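Local coordinates for extracellular solute-binding protein family 5 (Brucella melitensis, PDB 4ONY) that probably serves as the periplasmic substrate-binding component of an ABC transporter, capturing peptides or peptide-like solutes for delivery to the membrane permease, at residues Phe322-Val327 with Ser415-Gln420; Gly381-Asp386 with Asp548-Ser553; Ala123-Gly128 with Ile211-Tyr216. One frame throughout, in Å; residues are numbered along the deposited sequence.

Interaction 1: Phe322-Val327 with Ser415-Gln420; sequences FADRRV and SQAGFQ
Asp324 carries CG anti to its backbone N (chi1 -171°), and Arg326 bends at chi3 (-61°), so that carboxylate and guanidinium meet side-on beside Ala417. NE of Arg326 reaches OD1 of Asp324 at 3.1 Å and NH2 reaches OD2 at 2.7 Å, both on syn lone pairs and close to the guanidinium plane. OD1 also accepts from the backbone N of Arg326, this time on its anti side and well out of the carboxylate plane; two donors thus grip one oxygen and fix the rotation of the carboxylate. The guanidinium lies over Ala417, the first residue past helix 404-416, with its CA 3.9 Å above the plane, over its centre. Water 1 completes the polar link, donating to Asp324 OD2 at 2.6 Å and to the carbonyl O of Ala417 at 2.8 Å. No direct hydrogen bond joins the two segments.

The apolar part is carried by CG2 of Val327, which touches CB of Ala417 and lies 3.6 Å from CE1 of Phe419, the valine and phenylalanine side chains crossing at about a right angle. Leu414 touches both Val327 and Phe419.

Two helix ends meet here: Asp324, the N-cap through its OD1 bond from Arg326 N, opens helix 325-333, and a Schellman motif (Gly418 N to Ser415 O, Phe419 N to Leu414 O), with Gly418 at positive phi as C-prime, closes helix 404-416.

Interaction 2: Gly381-Asp386 with Asp548-Ser553; sequences GAVRED and DRVLIS
Ala382, Val383 and Arg384 lie against Arg549-Ser553: the loop that leads into helix 385-389, with Arg384 at its N-cap position, packs on helix 537-553. Apolar contact comes from Val383, whose two methyls both touch CB of Arg549; CG2 also meets CG2 of Val550 at 3.8 Å, the valine side chains crossing at about a right angle. Leu376 of helix 370-376 touches both valines.

Arg384 forms two salt bridges: NE with OD1 of Asp386 at 3.0 Å, on a syn lone pair and tilted 15° from the guanidinium plane, and NH1 with Asp555. The bend at chi3 (59°) brings the guanidinium near the carbonyls of Ile552 and Ser553, which it meets through water. Arg549, extended from CG to NE, offers the loop its CB, while NE forms a salt bridge with Glu372 and NH1 bonds Val387 O.

Water bridges carry much of the polar contact. Water 2 donates to the carbonyl oxygens of Ala382 and Val550, while waters 3 and 4, at the guanidinium edge, accept from NH2 and NH1 of Arg384 and donate to the carbonyl oxygens of Ile552 and Ser553.

The direct hydrogen bond is a relay through Ser553: OG accepts from the backbone N of Arg384 at 3.0 Å, nearly straight at 169°, and donates to Arg549 O at 2.8 Å, which the backbone N of Ser553 reaches from the opposite face of the carbonyl plane.

Interaction 3: Ala123-Gly128 with Ile211-Tyr216; sequences AKWSDG and IGSGPY
Water 5 ties Ser126 to Gly212: it lies 2.6 Å from OG of Ser126 and accepts from the backbone N of Gly212 at 2.8 Å. The Ser126 hydroxyl reaches this water from between its backbone N and carbonyl carbon (chi1 62°). Alongside runs the direct bond between the segments, from the backbone N of Ser126 to the carbonyl O of Gly212 at 2.9 Å; the donor lies in the carbonyl plane, although the N-H is bent to 146°. Both peptide groups of Gly212 are therefore engaged by Ser126, one directly and one through water.

The indole of Trp125 presents its six-membered ring to the same backbone. CE3 comes within 3.5 Å of the carbonyl C of Gly212, which lies near the ring plane at the edge, and CB of Ser213 approaches the same ring atom. NE1 bonds Asp135 of helix 133-146, and the indole also meets the ring of His195.

CG2 of Ile211 packs 4.0 Å from CB of Trp125 and lies near OD2 of Asp127, while CD1 is 3.8 Å from OG of Ser126. OD2 of Asp127 is hydrogen-bonded to His195. The type I turn from Trp125 to Gly128 is closed by a bond from Gly128 N to Trp125 O, and it places Ser126 and Asp127 beside the isoleucine.

The contact joins the loop between strand 114-119 and helix 133-146 to the segment leading into strand 216-222. Most of the hold is on main-chain atoms of Gly212 and Ser213, so it depends on the backbone's course more than on side-chain charge.

Interactions 1 and 2 are neighbours, their centres 17 Å apart, and touch: Arg325 NH1 lies 3.0 Å from Gly381 O, a probable hydrogen bond. Their segments alternate along the chain, and helices 385-389 and 404-416 are consecutive. Interaction 3 is remote, across the chain's centre, 63 Å and 51 Å from interactions 1 and 2 between centres. Interaction 1 is the most superficial, with two exposed touching residues; interaction 3 has one, and interaction 2 none, with four of seven buried. Both helix-end contacts use arginine-carboxylate pairs, but interaction 1 spans its segments by van der Waals contact and one water, whereas interaction 2 has a direct hydrogen bond and three bridging waters. Interaction 3 joins loops by backbone polarity and an aromatic edge.

Interaction 1: Phe322-Val327 with Ser415-Gln420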
loop_
_atom_site.group_PDB
_atom_site.type_symbol
_atom_site.label_atom_id
_atom_site.label_comp_id
_atom_site.label_asym_id
_atom_site.label_seq_id
_atom_site.Cartn_x
_atom_site.Cartn_y
_atom_site.Cartn_z
ATOM N N PHE A 322 -29.102 -7.533 0.860
ATOM C CA PHE A 322 -28.036 -7.229 -0.095
ATOM C C PHE A 322 -27.500 -8.490 -0.799
ATOM O O PHE A 322 -26.428 -8.452 -1.399
ATOM C CB PHE A 322 -26.870 -6.532 0.607
ATOM C CG PHE A 322 -27.141 -5.111 1.100
ATOM C CD1 PHE A 322 -28.002 -4.244 0.433
ATOM C CD2 PHE A 322 -26.414 -4.618 2.146
ATOM C CE1 PHE A 322 -28.208 -2.949 0.869
ATOM C CE2 PHE A 322 -26.591 -3.320 2.592
ATOM C CZ PHE A 322 -27.491 -2.486 1.943
ATOM N N ALA A 323 -28.250 -9.594 -0.755
ATOM C CA ALA A 323 -27.795 -10.811 -1.380
ATOM C C ALA A 323 -27.849 -10.799 -2.917
ATOM O O ALA A 323 -27.133 -11.548 -3.589
ATOM C CB ALA A 323 -28.606 -11.979 -0.844
ATOM N N ASP A 324 -28.677 -9.931 -3.473
ATOM C CA ASP A 324 -28.968 -9.946 -4.897
ATOM C C ASP A 324 -28.075 -8.917 -5.527
ATOM O O ASP A 324 -28.204 -7.708 -5.263
ATOM C CB ASP A 324 -30.470 -9.603 -5.117
ATOM C CG ASP A 324 -30.928 -9.795 -6.542
ATOM O OD1 ASP A 324 -30.091 -9.670 -7.463
ATOM O OD2 ASP A 324 -32.136 -10.080 -6.717
ATOM N N ARG A 325 -27.201 -9.342 -6.432
ATOM C CA ARG A 325 -26.306 -8.392 -7.048
ATOM C C ARG A 325 -26.979 -7.315 -7.873
ATOM O O ARG A 325 -26.374 -6.252 -8.104
ATOM C CB ARG A 325 -25.274 -9.084 -7.944
ATOM C CG ARG A 325 -25.820 -9.604 -9.263
ATOM C CD ARG A 325 -24.657 -10.240 -10.076
ATOM N NE ARG A 325 -25.078 -10.623 -11.433
ATOM C CZ ARG A 325 -24.267 -11.277 -12.280
ATOM N NH1 ARG A 325 -23.066 -11.651 -11.858
ATOM N NH2 ARG A 325 -24.654 -11.563 -13.492
ATOM N N ARG A 326 -28.179 -7.592 -8.377
ATOM C CA ARG A 326 -28.928 -6.585 -9.108
ATOM C C ARG A 326 -29.350 -5.432 -8.186
ATOM O O ARG A 326 -29.410 -4.266 -8.612
ATOM C CB ARG A 326 -30.196 -7.193 -9.755
ATOM C CG ARG A 326 -29.886 -8.258 -10.794
ATOM C CD ARG A 326 -31.112 -9.021 -11.247
ATOM N NE ARG A 326 -31.699 -9.695 -10.114
ATOM C CZ ARG A 326 -32.772 -10.469 -10.162
ATOM N NH1 ARG A 326 -33.389 -10.704 -11.333
ATOM N NH2 ARG A 326 -33.238 -11.016 -9.051
ATOM N N VAL A 327 -29.692 -5.764 -6.937
ATOM C CA VAL A 327 -30.025 -4.739 -5.942
ATOM C C VAL A 327 -28.775 -3.893 -5.608
ATOM O O VAL A 327 -28.832 -2.647 -5.545
ATOM C CB VAL A 327 -30.612 -5.393 -4.684
ATOM C CG1 VAL A 327 -30.772 -4.391 -3.554
ATOM C CG2 VAL A 327 -31.939 -6.082 -4.982
ATOM N N SER A 415 -36.906 -2.900 -9.842
ATOM C CA SER A 415 -38.151 -3.511 -10.321
ATOM C C SER A 415 -37.901 -4.893 -10.957
ATOM O O SER A 415 -38.589 -5.851 -10.638
ATOM C CB SER A 415 -38.888 -2.579 -11.286
ATOM O OG SER A 415 -39.247 -1.392 -10.618
ATOM N N GLN A 416 -36.865 -5.012 -11.777
ATOM C CA GLN A 416 -36.476 -6.330 -12.331
ATOM C C GLN A 416 -36.115 -7.331 -11.229
ATOM O O GLN A 416 -36.320 -8.514 -11.369
ATOM C CB GLN A 416 -35.281 -6.177 -13.293
ATOM C CG GLN A 416 -35.599 -5.330 -14.529
ATOM C CD GLN A 416 -36.603 -5.985 -15.508
ATOM O OE1 GLN A 416 -36.254 -6.895 -16.215
ATOM N NE2 GLN A 416 -37.801 -5.485 -15.579
ATOM N N ALA A 417 -35.596 -6.832 -10.106
ATOM C CA ALA A 417 -35.263 -7.665 -8.950
ATOM C C ALA A 417 -36.373 -7.887 -7.944
ATOM O O ALA A 417 -36.131 -8.453 -6.903
ATOM C CB ALA A 417 -34.095 -7.076 -8.234
ATOM N N GLY A 418 -37.585 -7.474 -8.252
ATOM C CA GLY A 418 -38.760 -7.842 -7.476
ATOM C C GLY A 418 -39.282 -6.737 -6.553
ATOM O O GLY A 418 -40.212 -6.972 -5.812
ATOM N N PHE A 419 -38.656 -5.542 -6.563
ATOM C CA PHE A 419 -39.124 -4.432 -5.758
ATOM C C PHE A 419 -40.441 -3.887 -6.317
ATOM O O PHE A 419 -40.709 -4.025 -7.515
ATOM C CB PHE A 419 -38.085 -3.309 -5.706
ATOM C CG PHE A 419 -36.986 -3.541 -4.691
ATOM C CD1 PHE A 419 -36.164 -4.646 -4.783
ATOM C CD2 PHE A 419 -36.800 -2.669 -3.651
ATOM C CE1 PHE A 419 -35.145 -4.865 -3.852
ATOM C CE2 PHE A 419 -35.812 -2.880 -2.708
ATOM C CZ PHE A 419 -34.994 -3.997 -2.797
ATOM N N GLN A 420 -41.243 -3.283 -5.431
ATOM C CA GLN A 420 -42.350 -2.396 -5.799
ATOM C C GLN A 420 -42.111 -1.016 -5.200
ATOM O O GLN A 420 -41.344 -0.819 -4.257
ATOM C CB GLN A 420 -43.668 -2.904 -5.241
ATOM C CG GLN A 420 -43.946 -4.366 -5.442
ATOM C CD GLN A 420 -44.359 -4.724 -6.828
ATOM O OE1 GLN A 420 -44.615 -3.864 -7.679
ATOM N NE2 GLN A 420 -44.413 -6.029 -7.082
HETATM O O HOH W 1 -34.168 -9.569 -5.218
#

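Interaction 2: Gly381-Asp386 with Asp548-Ser553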
loop_
_atom_site.group_PDB
_atom_site.type_symbol
_atom_site.label_atom_id
_atom_site.label_comp_id
_atom_site.label_asym_id
_atom_site.label_seq_id
_atom_site.Cartn_x
_atom_site.Cartn_y
_atom_site.Cartn_z
ATOM N N GLY A 381 -21.568 -16.124 -16.138
ATOM C CA GLY A 381 -22.330 -15.011 -15.558
ATOM C C GLY A 381 -21.537 -13.958 -14.790
ATOM O O GLY A 381 -22.103 -12.933 -14.364
ATOM N N ALA A 382 -20.237 -14.195 -14.636
ATOM C CA ALA A 382 -19.395 -13.552 -13.642
ATOM C C ALA A 382 -19.022 -12.100 -13.948
ATOM O O ALA A 382 -18.772 -11.326 -13.023
ATOM C CB ALA A 382 -18.151 -14.359 -13.428
ATOM N N VAL A 383 -18.985 -11.754 -15.239
ATOM C CA VAL A 383 -18.635 -10.448 -15.666
ATOM C C VAL A 383 -19.728 -9.881 -16.577
ATOM O O VAL A 383 -20.209 -10.547 -17.469
ATOM C CB VAL A 383 -17.301 -10.473 -16.431
ATOM C CG1 VAL A 383 -16.973 -9.065 -16.907
ATOM C CG2 VAL A 383 -16.219 -11.038 -15.528
ATOM N N ARG A 384 -20.137 -8.661 -16.276
ATOM C CA ARG A 384 -21.200 -7.988 -16.994
ATOM C C ARG A 384 -20.612 -7.586 -18.357
ATOM O O ARG A 384 -19.410 -7.259 -18.463
ATOM C CB ARG A 384 -21.558 -6.739 -16.173
ATOM C CG ARG A 384 -22.937 -6.179 -16.332
ATOM C CD ARG A 384 -23.383 -5.383 -15.109
ATOM N NE ARG A 384 -22.482 -4.269 -14.832
ATOM C CZ ARG A 384 -22.066 -3.915 -13.619
ATOM N NH1 ARG A 384 -22.433 -4.597 -12.524
ATOM N NH2 ARG A 384 -21.228 -2.886 -13.495
ATOM N N GLU A 385 -21.436 -7.627 -19.386
ATOM C CA GLU A 385 -21.011 -7.270 -20.711
ATOM C C GLU A 385 -20.277 -5.907 -20.776
ATOM O O GLU A 385 -19.236 -5.792 -21.453
ATOM C CB GLU A 385 -22.213 -7.248 -21.691
ATOM C CG GLU A 385 -21.799 -6.801 -23.075
ATOM C CD GLU A 385 -22.926 -6.817 -24.110
ATOM O OE1 GLU A 385 -23.855 -5.953 -24.058
ATOM O OE2 GLU A 385 -22.826 -7.660 -25.014
ATOM N N ASP A 386 -20.837 -4.872 -20.152
ATOM C CA ASP A 386 -20.166 -3.539 -20.198
ATOM C C ASP A 386 -18.779 -3.561 -19.531
ATOM O O ASP A 386 -17.831 -2.942 -20.002
ATOM C CB ASP A 386 -21.051 -2.369 -19.671
ATOM C CG ASP A 386 -21.554 -2.554 -18.204
ATOM O OD1 ASP A 386 -21.268 -3.571 -17.508
ATOM O OD2 ASP A 386 -22.270 -1.624 -17.760
ATOM N N ASP A 548 -10.358 -7.951 -11.326
ATOM C CA ASP A 548 -11.000 -6.645 -11.240
ATOM C C ASP A 548 -12.397 -6.680 -11.867
ATOM O O ASP A 548 -13.379 -6.194 -11.276
ATOM C CB ASP A 548 -10.103 -5.573 -11.894
ATOM C CG ASP A 548 -10.544 -4.159 -11.587
ATOM O OD1 ASP A 548 -10.855 -3.882 -10.429
ATOM O OD2 ASP A 548 -10.475 -3.293 -12.483
ATOM N N ARG A 549 -12.499 -7.299 -13.033
ATOM C CA ARG A 549 -13.761 -7.336 -13.793
ATOM C C ARG A 549 -14.837 -8.086 -13.017
ATOM O O ARG A 549 -15.986 -7.659 -12.959
ATOM C CB ARG A 549 -13.600 -7.967 -15.164
ATOM C CG ARG A 549 -12.735 -7.174 -16.132
ATOM C CD ARG A 549 -12.703 -7.787 -17.529
ATOM N NE ARG A 549 -11.511 -7.337 -18.240
ATOM C CZ ARG A 549 -11.390 -6.168 -18.872
ATOM N NH1 ARG A 549 -12.405 -5.300 -18.983
ATOM N NH2 ARG A 549 -10.207 -5.856 -19.361
ATOM N N VAL A 550 -14.431 -9.179 -12.384
ATOM C CA VAL A 550 -15.380 -9.964 -11.614
ATOM C C VAL A 550 -15.876 -9.209 -10.371
ATOM O O VAL A 550 -17.083 -9.270 -10.029
ATOM C CB VAL A 550 -14.776 -11.324 -11.194
ATOM C CG1 VAL A 550 -15.757 -12.065 -10.286
ATOM C CG2 VAL A 550 -14.392 -12.159 -12.421
ATOM N N LEU A 551 -14.947 -8.519 -9.699
ATOM C CA LEU A 551 -15.255 -7.818 -8.496
ATOM C C LEU A 551 -16.164 -6.606 -8.750
ATOM O O LEU A 551 -17.158 -6.396 -8.031
ATOM C CB LEU A 551 -13.968 -7.384 -7.779
ATOM C CG LEU A 551 -13.073 -8.458 -7.210
ATOM C CD1 LEU A 551 -11.769 -7.856 -6.680
ATOM C CD2 LEU A 551 -13.763 -9.237 -6.082
ATOM N N ILE A 552 -15.852 -5.850 -9.788
ATOM C CA ILE A 552 -16.708 -4.748 -10.223
ATOM C C ILE A 552 -18.119 -5.262 -10.571
ATOM O O ILE A 552 -19.123 -4.613 -10.235
ATOM C CB ILE A 552 -16.138 -4.029 -11.444
ATOM C CG1 ILE A 552 -14.865 -3.263 -11.065
ATOM C CG2 ILE A 552 -17.174 -3.049 -12.038
ATOM C CD1 ILE A 552 -13.991 -2.901 -12.266
ATOM N N SER A 553 -18.179 -6.419 -11.250
ATOM C CA SER A 553 -19.432 -6.989 -11.746
ATOM C C SER A 553 -20.306 -7.558 -10.627
ATOM O O SER A 553 -21.480 -7.815 -10.834
ATOM C CB SER A 553 -19.174 -8.060 -12.791
ATOM O OG SER A 553 -18.556 -7.513 -13.945
HETATM O O HOH W 2 -19.045 -10.891 -10.330
HETATM O O HOH W 3 -20.412 -2.317 -10.706
HETATM O O HOH W 4 -23.751 -7.159 -12.150
#

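Interaction 3: Ala123-Gly128 with Ile211-Tyr216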
loop_
_atom_site.group_PDB
_atom_site.type_symbol
_atom_site.label_atom_id
_atom_site.label_comp_id
_atom_site.label_asym_id
_atom_site.label_seq_id
_atom_site.Cartn_x
_atom_site.Cartn_y
_atom_site.Cartn_z
ATOM N N ALA A 123 31.031 -4.949 2.277
ATOM C CA ALA A 123 29.917 -4.660 3.195
ATOM C C ALA A 123 30.407 -4.599 4.641
ATOM O O ALA A 123 31.050 -5.529 5.088
ATOM C CB ALA A 123 28.847 -5.712 3.061
ATOM N N LYS A 124 30.085 -3.514 5.347
ATOM C CA LYS A 124 30.468 -3.296 6.738
ATOM C C LYS A 124 29.323 -2.704 7.554
ATOM O O LYS A 124 28.537 -1.873 7.065
ATOM C CB LYS A 124 31.659 -2.333 6.860
ATOM C CG LYS A 124 32.904 -2.771 6.105
ATOM C CD LYS A 124 34.008 -1.683 6.050
ATOM C CE LYS A 124 33.792 -0.557 4.996
ATOM N NZ LYS A 124 33.985 -0.885 3.502
ATOM N N TRP A 125 29.264 -3.140 8.802
ATOM C CA TRP A 125 28.500 -2.499 9.868
ATOM C C TRP A 125 29.032 -1.083 10.085
ATOM O O TRP A 125 30.160 -0.762 9.666
ATOM C CB TRP A 125 28.599 -3.361 11.161
ATOM C CG TRP A 125 28.134 -4.755 10.921
ATOM C CD1 TRP A 125 28.894 -5.895 10.843
ATOM C CD2 TRP A 125 26.788 -5.152 10.630
ATOM N NE1 TRP A 125 28.087 -6.986 10.589
ATOM C CE2 TRP A 125 26.794 -6.550 10.428
ATOM C CE3 TRP A 125 25.600 -4.463 10.517
ATOM C CZ2 TRP A 125 25.632 -7.267 10.116
ATOM C CZ3 TRP A 125 24.416 -5.174 10.203
ATOM C CH2 TRP A 125 24.459 -6.562 10.008
ATOM N N SER A 126 28.211 -0.219 10.671
ATOM C CA SER A 126 28.586 1.186 10.854
ATOM C C SER A 126 29.729 1.337 11.840
ATOM O O SER A 126 30.362 2.359 11.849
ATOM C CB SER A 126 27.396 2.056 11.333
ATOM O OG SER A 126 26.899 1.654 12.597
ATOM N N ASP A 127 30.004 0.313 12.663
ATOM C CA ASP A 127 31.200 0.316 13.506
ATOM C C ASP A 127 32.458 -0.228 12.793
ATOM O O ASP A 127 33.505 -0.370 13.400
ATOM C CB ASP A 127 30.944 -0.495 14.786
ATOM C CG ASP A 127 30.620 -1.969 14.500
ATOM O OD1 ASP A 127 30.893 -2.467 13.389
ATOM O OD2 ASP A 127 30.096 -2.645 15.416
ATOM N N GLY A 128 32.377 -0.505 11.497
ATOM C CA GLY A 128 33.550 -0.938 10.747
ATOM C C GLY A 128 33.751 -2.445 10.678
ATOM O O GLY A 128 34.584 -2.895 9.913
ATOM N N ILE A 211 23.169 -0.890 16.009
ATOM C CA ILE A 211 24.154 -0.920 14.926
ATOM C C ILE A 211 23.528 -1.584 13.708
ATOM O O ILE A 211 22.997 -2.696 13.837
ATOM C CB ILE A 211 25.356 -1.755 15.349
ATOM C CG1 ILE A 211 26.109 -1.075 16.501
ATOM C CG2 ILE A 211 26.275 -2.018 14.177
ATOM C CD1 ILE A 211 26.657 0.307 16.188
ATOM N N GLY A 212 23.591 -0.906 12.551
ATOM C CA GLY A 212 23.186 -1.518 11.282
ATOM C C GLY A 212 24.250 -1.298 10.236
ATOM O O GLY A 212 25.326 -0.722 10.549
ATOM N N SER A 213 23.981 -1.775 9.008
ATOM C CA SER A 213 24.908 -1.577 7.883
ATOM C C SER A 213 24.504 -0.376 7.005
ATOM O O SER A 213 25.221 -0.002 6.058
ATOM C CB SER A 213 25.017 -2.860 7.060
ATOM O OG SER A 213 23.775 -3.191 6.469
ATOM N N GLY A 214 23.371 0.242 7.322
ATOM C CA GLY A 214 22.868 1.320 6.520
ATOM C C GLY A 214 23.658 2.619 6.580
ATOM O O GLY A 214 24.555 2.765 7.380
ATOM N N PRO A 215 23.320 3.563 5.699
ATOM C CA PRO A 215 24.035 4.834 5.550
ATOM C C PRO A 215 23.898 5.835 6.691
ATOM O O PRO A 215 24.728 6.726 6.796
ATOM C CB PRO A 215 23.430 5.420 4.269
ATOM C CG PRO A 215 22.086 4.755 4.106
ATOM C CD PRO A 215 22.283 3.380 4.648
ATOM N N TYR A 216 22.877 5.690 7.531
ATOM C CA TYR A 216 22.630 6.610 8.635
ATOM C C TYR A 216 22.774 5.916 9.978
ATOM O O TYR A 216 22.344 4.767 10.118
ATOM C CB TYR A 216 21.236 7.237 8.477
ATOM C CG TYR A 216 21.122 8.144 7.289
ATOM C CD1 TYR A 216 21.506 9.466 7.378
ATOM C CD2 TYR A 216 20.673 7.675 6.070
ATOM C CE1 TYR A 216 21.431 10.319 6.273
ATOM C CE2 TYR A 216 20.597 8.517 4.941
ATOM C CZ TYR A 216 20.977 9.838 5.057
ATOM O OH TYR A 216 20.933 10.689 3.976
HETATM O O HOH W 5 24.315 1.768 12.516
#